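Local coordinates for protein-arginine-phosphatase (Bacillus subtilis subsp. subtilis, PDB 4KK3), which removes phosphate specifically from phosphorylated arginine residues of proteins, counteracting the arginine kinase McsB, at residues Ile4-Gly9 and Ala37-Ser42; Met83-Lys88 and Val102-Glu107. All coordinates share one frame; numbering follows the deposited sequence.

Contact 1: residues Ile4-Gly9 and Ala37-Ser42; sequences IFVCTG and AGVFAS. With PO4 (phosphate ion), chain B.
Ala37 is joined to the strand ending at Cys7 by two backbone hydrogen bonds, one on each side of Val6: its N donates to Phe5 O at 3.0 Å, and its O accepts from Cys7 N at 3.2 Å. The same carbonyl oxygen also receives a CA-H...O contact from Val6. A third bond, Val39 N to Cys7 O at 3.0 Å, is nearly straight at hydrogen (164°) and continues the parallel pairing as the strands run out. Beyond it Phe40 N donates to Thr8 O, again a backbone bond. These are the first and last strands of the beta-alpha-beta unit 2-7, 13-28, 33-38, and the loop leaving strand 2-7 is the phosphate-binding loop of the low molecular weight phosphatase fold, with the nucleophile Cys7 at its start. Phosphate O3 accepts from Gly9 N at 2.9 Å and, weakly, from Thr8 N; Thr11, Cys12 and Arg13 hold the ion through their backbone N atoms. Apolar contacts are few. Val6 CG1, anti to the backbone N (chi1 175°), meets Val39 CG1 at 3.8 Å, the two side chains crossing at about a right angle, while Ile4 CD1 touches Ala37 CB. Further along, a water donates to Gly9 O at 2.7 Å and accepts from Ser42 N, bridging the two loops.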
loop_
_atom_site.group_PDB
_atom_site.type_symbol
_atom_site.label_atom_id
_atom_site.label_comp_id
_atom_site.label_asym_id
_atom_site.label_seq_id
_atom_site.Cartn_x
_atom_site.Cartn_y
_atom_site.Cartn_z
ATOM N N ILE A 4 -4.160 5.777 1.115
ATOM C CA ILE A 4 -3.801 4.724 2.061
ATOM C C ILE A 4 -3.673 3.346 1.395
ATOM O O ILE A 4 -4.544 2.916 0.653
ATOM C CB ILE A 4 -4.747 4.683 3.288
ATOM C CG1 ILE A 4 -4.295 3.620 4.289
ATOM C CG2 ILE A 4 -6.171 4.414 2.879
ATOM C CD1 ILE A 4 -4.873 3.818 5.668
ATOM N N PHE A 5 -2.556 2.671 1.654
ATOM C CA PHE A 5 -2.330 1.310 1.168
ATOM C C PHE A 5 -2.733 0.337 2.263
ATOM O O PHE A 5 -2.403 0.549 3.415
ATOM C CB PHE A 5 -0.842 1.118 0.829
ATOM C CG PHE A 5 -0.386 1.955 -0.327
ATOM C CD1 PHE A 5 -0.797 1.651 -1.615
ATOM C CD2 PHE A 5 0.451 3.044 -0.123
ATOM C CE1 PHE A 5 -0.394 2.417 -2.685
ATOM C CE2 PHE A 5 0.865 3.831 -1.189
ATOM C CZ PHE A 5 0.460 3.513 -2.475
ATOM N N VAL A 6 -3.460 -0.721 1.914
ATOM C CA VAL A 6 -3.959 -1.654 2.925
ATOM C C VAL A 6 -3.582 -3.105 2.613
ATOM O O VAL A 6 -3.744 -3.563 1.475
ATOM C CB VAL A 6 -5.509 -1.577 3.022
ATOM C CG1 VAL A 6 -6.018 -2.649 3.990
ATOM C CG2 VAL A 6 -5.948 -0.203 3.479
ATOM N N CYS A 7 -3.080 -3.828 3.615
ATOM C CA CYS A 7 -2.845 -5.266 3.467
ATOM C C CYS A 7 -3.406 -5.994 4.682
ATOM O O CYS A 7 -4.310 -5.491 5.339
ATOM C CB CYS A 7 -1.353 -5.589 3.247
ATOM S SG CYS A 7 -0.235 -5.028 4.564
ATOM N N THR A 8 -2.886 -7.178 4.979
ATOM C CA THR A 8 -3.398 -7.933 6.115
ATOM C C THR A 8 -2.715 -7.488 7.423
ATOM O O THR A 8 -3.352 -6.962 8.337
ATOM C CB THR A 8 -3.187 -9.445 5.902
ATOM O OG1 THR A 8 -3.841 -9.862 4.694
ATOM C CG2 THR A 8 -3.734 -10.236 7.082
ATOM N N GLY A 9 -1.407 -7.692 7.511
ATOM C CA GLY A 9 -0.714 -7.435 8.762
ATOM C C GLY A 9 -0.166 -6.027 8.922
ATOM O O GLY A 9 0.177 -5.622 10.034
ATOM N N ALA A 37 -2.144 0.812 6.390
ATOM C CA ALA A 37 -2.773 0.148 7.537
ATOM C C ALA A 37 -3.136 -1.302 7.192
ATOM O O ALA A 37 -3.007 -1.719 6.047
ATOM C CB ALA A 37 -4.015 0.927 7.990
ATOM N N GLY A 38 -3.546 -2.083 8.185
ATOM C CA GLY A 38 -3.830 -3.487 7.943
ATOM C C GLY A 38 -5.208 -3.870 8.460
ATOM O O GLY A 38 -5.656 -3.350 9.485
ATOM N N VAL A 39 -5.878 -4.765 7.756
ATOM C CA VAL A 39 -7.197 -5.208 8.217
ATOM C C VAL A 39 -7.130 -6.125 9.439
ATOM O O VAL A 39 -8.094 -6.214 10.203
ATOM C CB VAL A 39 -8.023 -5.861 7.087
ATOM C CG1 VAL A 39 -8.296 -4.852 6.017
ATOM C CG2 VAL A 39 -7.292 -7.048 6.491
ATOM N N PHE A 40 -6.005 -6.808 9.625
ATOM C CA PHE A 40 -5.823 -7.632 10.824
ATOM C C PHE A 40 -4.470 -7.336 11.451
ATOM O O PHE A 40 -3.680 -8.237 11.720
ATOM C CB PHE A 40 -5.972 -9.130 10.509
ATOM C CG PHE A 40 -7.364 -9.519 10.094
ATOM C CD1 PHE A 40 -8.431 -9.316 10.950
ATOM C CD2 PHE A 40 -7.607 -10.078 8.849
ATOM C CE1 PHE A 40 -9.722 -9.657 10.570
ATOM C CE2 PHE A 40 -8.892 -10.416 8.458
ATOM C CZ PHE A 40 -9.951 -10.205 9.319
ATOM N N ALA A 41 -4.214 -6.051 11.671
ATOM C CA ALA A 41 -2.914 -5.596 12.149
ATOM C C ALA A 41 -2.952 -5.372 13.653
ATOM O O ALA A 41 -4.007 -5.104 14.219
ATOM C CB ALA A 41 -2.543 -4.310 11.450
ATOM N N SER A 42 -1.795 -5.488 14.298
ATOM C CA SER A 42 -1.639 -5.026 15.671
ATOM C C SER A 42 -1.005 -3.643 15.600
ATOM O O SER A 42 -0.398 -3.301 14.596
ATOM C CB SER A 42 -0.723 -5.964 16.452
ATOM O OG SER A 42 -1.056 -7.319 16.212
HETATM P P PO4 B . 1.341 -8.351 5.018
HETATM O O1 PO4 B . 1.730 -7.913 3.638
HETATM O O2 PO4 B . 2.011 -9.686 5.312
HETATM O O3 PO4 B . -0.177 -8.599 5.034
HETATM O O4 PO4 B . 1.681 -7.385 6.110
HETATM O O HOH W 1 0.316 -6.538 12.524
#

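Contact 2: residues Met83-Lys88 and Val102-Glu107; sequences MTHQHK and VFTLKE
His85 lays one face of its imidazole over the methyl of Thr104: CG2 is 3.6 Å from the ring centroid and 9° off the normal, a centred CH-pi contact. The same methyl also meets Lys88 CD, from a direction about perpendicular to that of the ring, and Lys88 CG packs on Val102 CG1 at 3.8 Å. A bend at chi3 (46°) then turns the lysine end to meet Glu107 tip to tip. Lys88 NZ forms a salt bridge with Glu107 OE1 at 3.1 Å, on the syn side of the carboxylate, and a weaker bond to OE2. Thr104 N donates to Glu107 OE1 from the anti side at 3.0 Å, so two donors grip one oxygen and limit rotation of the carboxylate. Replacing Glu107 with an alanine would probably leave the Lys88 ammonium without this charged mate and Thr104 N without its side-chain acceptor. Glu107 N returns a bond to Thr104 OG1, completing a capping box at the start of helix 105-110. A second box opens helix 85-94, where His87 N donates to Thr84 OG1 at 3.0 Å and Thr84 N donates to His87 ND1, lying well out of the ring plane. A water links Met83 O, from which it is 2.8 Å, to Lys106 N. Capping boxes mark the start of helix 85-94, the helix of the beta-alpha-beta unit 79-82, 85-94, 102-104, and of helix 105-110, which follows its last strand.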
loop_
_atom_site.group_PDB
_atom_site.type_symbol
_atom_site.label_atom_id
_atom_site.label_comp_id
_atom_site.label_asym_id
_atom_site.label_seq_id
_atom_site.Cartn_x
_atom_site.Cartn_y
_atom_site.Cartn_z
HETATM N N MSE A 83 -4.282 -4.561 -1.328
HETATM C CA MSE A 83 -3.426 -5.498 -2.067
HETATM C C MSE A 83 -4.216 -6.565 -2.824
HETATM O O MSE A 83 -3.866 -6.942 -3.951
HETATM C CB MSE A 83 -2.412 -6.175 -1.146
HETATM C CG MSE A 83 -1.423 -5.221 -0.499
HETATM SE SE MSE A 83 -0.432 -4.140 -1.807
HETATM C CE MSE A 83 -0.405 -2.478 -0.803
ATOM N N THR A 84 -5.284 -7.062 -2.207
ATOM C CA THR A 84 -6.058 -8.140 -2.819
ATOM C C THR A 84 -7.558 -7.827 -2.875
ATOM O O THR A 84 -8.059 -6.957 -2.153
ATOM C CB THR A 84 -5.895 -9.477 -2.062
ATOM O OG1 THR A 84 -6.653 -9.430 -0.849
ATOM C CG2 THR A 84 -4.415 -9.761 -1.735
ATOM N N HIS A 85 -8.277 -8.562 -3.715
ATOM C CA HIS A 85 -9.719 -8.389 -3.787
ATOM C C HIS A 85 -10.386 -8.823 -2.474
ATOM O O HIS A 85 -11.373 -8.240 -2.048
ATOM C CB HIS A 85 -10.307 -9.088 -5.028
ATOM C CG HIS A 85 -10.201 -8.268 -6.282
ATOM N ND1 HIS A 85 -9.096 -8.305 -7.107
ATOM C CD2 HIS A 85 -11.056 -7.378 -6.842
ATOM C CE1 HIS A 85 -9.274 -7.473 -8.119
ATOM N NE2 HIS A 85 -10.460 -6.906 -7.987
ATOM N N GLN A 86 -9.814 -9.811 -1.807
ATOM C CA GLN A 86 -10.291 -10.180 -0.485
ATOM C C GLN A 86 -10.129 -9.046 0.533
ATOM O O GLN A 86 -10.951 -8.888 1.427
ATOM C CB GLN A 86 -9.567 -11.423 0.021
ATOM C CG GLN A 86 -10.113 -11.916 1.326
ATOM C CD GLN A 86 -11.575 -12.312 1.222
ATOM O OE1 GLN A 86 -12.464 -11.608 1.702
ATOM N NE2 GLN A 86 -11.828 -13.438 0.585
ATOM N N HIS A 87 -9.059 -8.260 0.414
ATOM C CA HIS A 87 -8.938 -7.106 1.296
ATOM C C HIS A 87 -10.097 -6.125 1.103
ATOM O O HIS A 87 -10.609 -5.603 2.077
ATOM C CB HIS A 87 -7.616 -6.392 1.084
ATOM C CG HIS A 87 -6.436 -7.158 1.585
ATOM N ND1 HIS A 87 -5.200 -7.093 0.976
ATOM C CD2 HIS A 87 -6.292 -7.987 2.645
ATOM C CE1 HIS A 87 -4.347 -7.858 1.636
ATOM N NE2 HIS A 87 -4.984 -8.413 2.652
ATOM N N LYS A 88 -10.504 -5.884 -0.145
ATOM C CA LYS A 88 -11.670 -5.034 -0.435
ATOM C C LYS A 88 -12.922 -5.519 0.265
ATOM O O LYS A 88 -13.718 -4.726 0.772
ATOM C CB LYS A 88 -11.958 -4.992 -1.936
ATOM C CG LYS A 88 -10.939 -4.213 -2.727
ATOM C CD LYS A 88 -11.235 -4.197 -4.223
ATOM C CE LYS A 88 -12.681 -3.895 -4.549
ATOM N NZ LYS A 88 -12.870 -3.847 -6.029
ATOM N N VAL A 102 -12.414 2.526 -2.628
ATOM C CA VAL A 102 -11.573 1.351 -2.378
ATOM C C VAL A 102 -11.396 0.509 -3.641
ATOM O O VAL A 102 -12.381 0.052 -4.250
ATOM C CB VAL A 102 -12.195 0.464 -1.291
ATOM C CG1 VAL A 102 -11.352 -0.785 -1.060
ATOM C CG2 VAL A 102 -12.394 1.250 0.001
ATOM N N PHE A 103 -10.141 0.292 -4.021
ATOM C CA PHE A 103 -9.801 -0.472 -5.213
ATOM C C PHE A 103 -8.577 -1.300 -4.905
ATOM O O PHE A 103 -7.780 -0.907 -4.062
ATOM C CB PHE A 103 -9.488 0.486 -6.373
ATOM C CG PHE A 103 -10.626 1.406 -6.718
ATOM C CD1 PHE A 103 -11.640 0.983 -7.568
ATOM C CD2 PHE A 103 -10.694 2.685 -6.184
ATOM C CE1 PHE A 103 -12.707 1.815 -7.884
ATOM C CE2 PHE A 103 -11.755 3.527 -6.505
ATOM C CZ PHE A 103 -12.765 3.088 -7.352
ATOM N N THR A 104 -8.384 -2.428 -5.585
ATOM C CA THR A 104 -7.065 -3.052 -5.481
ATOM C C THR A 104 -6.051 -2.211 -6.229
ATOM O O THR A 104 -6.403 -1.466 -7.146
ATOM C CB THR A 104 -6.996 -4.484 -6.014
ATOM O OG1 THR A 104 -7.171 -4.476 -7.433
ATOM C CG2 THR A 104 -8.061 -5.365 -5.341
ATOM N N LEU A 105 -4.788 -2.324 -5.820
ATOM C CA LEU A 105 -3.723 -1.592 -6.483
ATOM C C LEU A 105 -3.655 -1.964 -7.968
ATOM O O LEU A 105 -3.555 -1.087 -8.836
ATOM C CB LEU A 105 -2.397 -1.850 -5.763
ATOM C CG LEU A 105 -1.162 -1.181 -6.358
ATOM C CD1 LEU A 105 -1.314 0.326 -6.460
ATOM C CD2 LEU A 105 0.034 -1.525 -5.486
ATOM N N LYS A 106 -3.761 -3.257 -8.273
ATOM C CA LYS A 106 -3.686 -3.679 -9.666
ATOM C C LYS A 106 -4.873 -3.166 -10.493
ATOM O O LYS A 106 -4.669 -2.646 -11.581
ATOM C CB LYS A 106 -3.482 -5.187 -9.803
ATOM C CG LYS A 106 -2.078 -5.617 -9.347
ATOM C CD LYS A 106 -1.809 -7.090 -9.588
ATOM C CE LYS A 106 -0.355 -7.418 -9.234
ATOM N NZ LYS A 106 -0.060 -8.866 -9.383
ATOM N N GLU A 107 -6.091 -3.298 -9.955
ATOM C CA GLU A 107 -7.303 -2.749 -10.586
ATOM C C GLU A 107 -7.131 -1.304 -11.010
ATOM O O GLU A 107 -7.364 -0.924 -12.160
ATOM C CB GLU A 107 -8.456 -2.727 -9.570
ATOM C CG GLU A 107 -9.461 -3.813 -9.634
ATOM C CD GLU A 107 -10.644 -3.515 -8.725
ATOM O OE1 GLU A 107 -10.459 -2.896 -7.639
ATOM O OE2 GLU A 107 -11.764 -3.888 -9.106
HETATM O O HOH W 2 -3.842 -5.664 -6.446
#

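Overall arrangement
Both contacts reach the same parallel sheet, ordered 33-38, 2-7, 79-82, 102-104, and each includes an outermost strand. Their centres lie 12 Å apart, and both are partly buried. Contact 1 pairs adjacent strands through backbone bonds and continues into the catalytic loop; contact 2 joins a helix start to an edge strand through side chains, including an ion pair between partly exposed residues. They meet directly: Thr8 OG1 lies 2.8 Å from His87 NE2, a hydrogen bond connecting the phosphate loop to the capping box of helix 85-94. Val6 O and Met83 N, 3.0 Å apart, are hydrogen-bonded just past the end of strand 79-82, while Cys7 CB packs on Met83 CG.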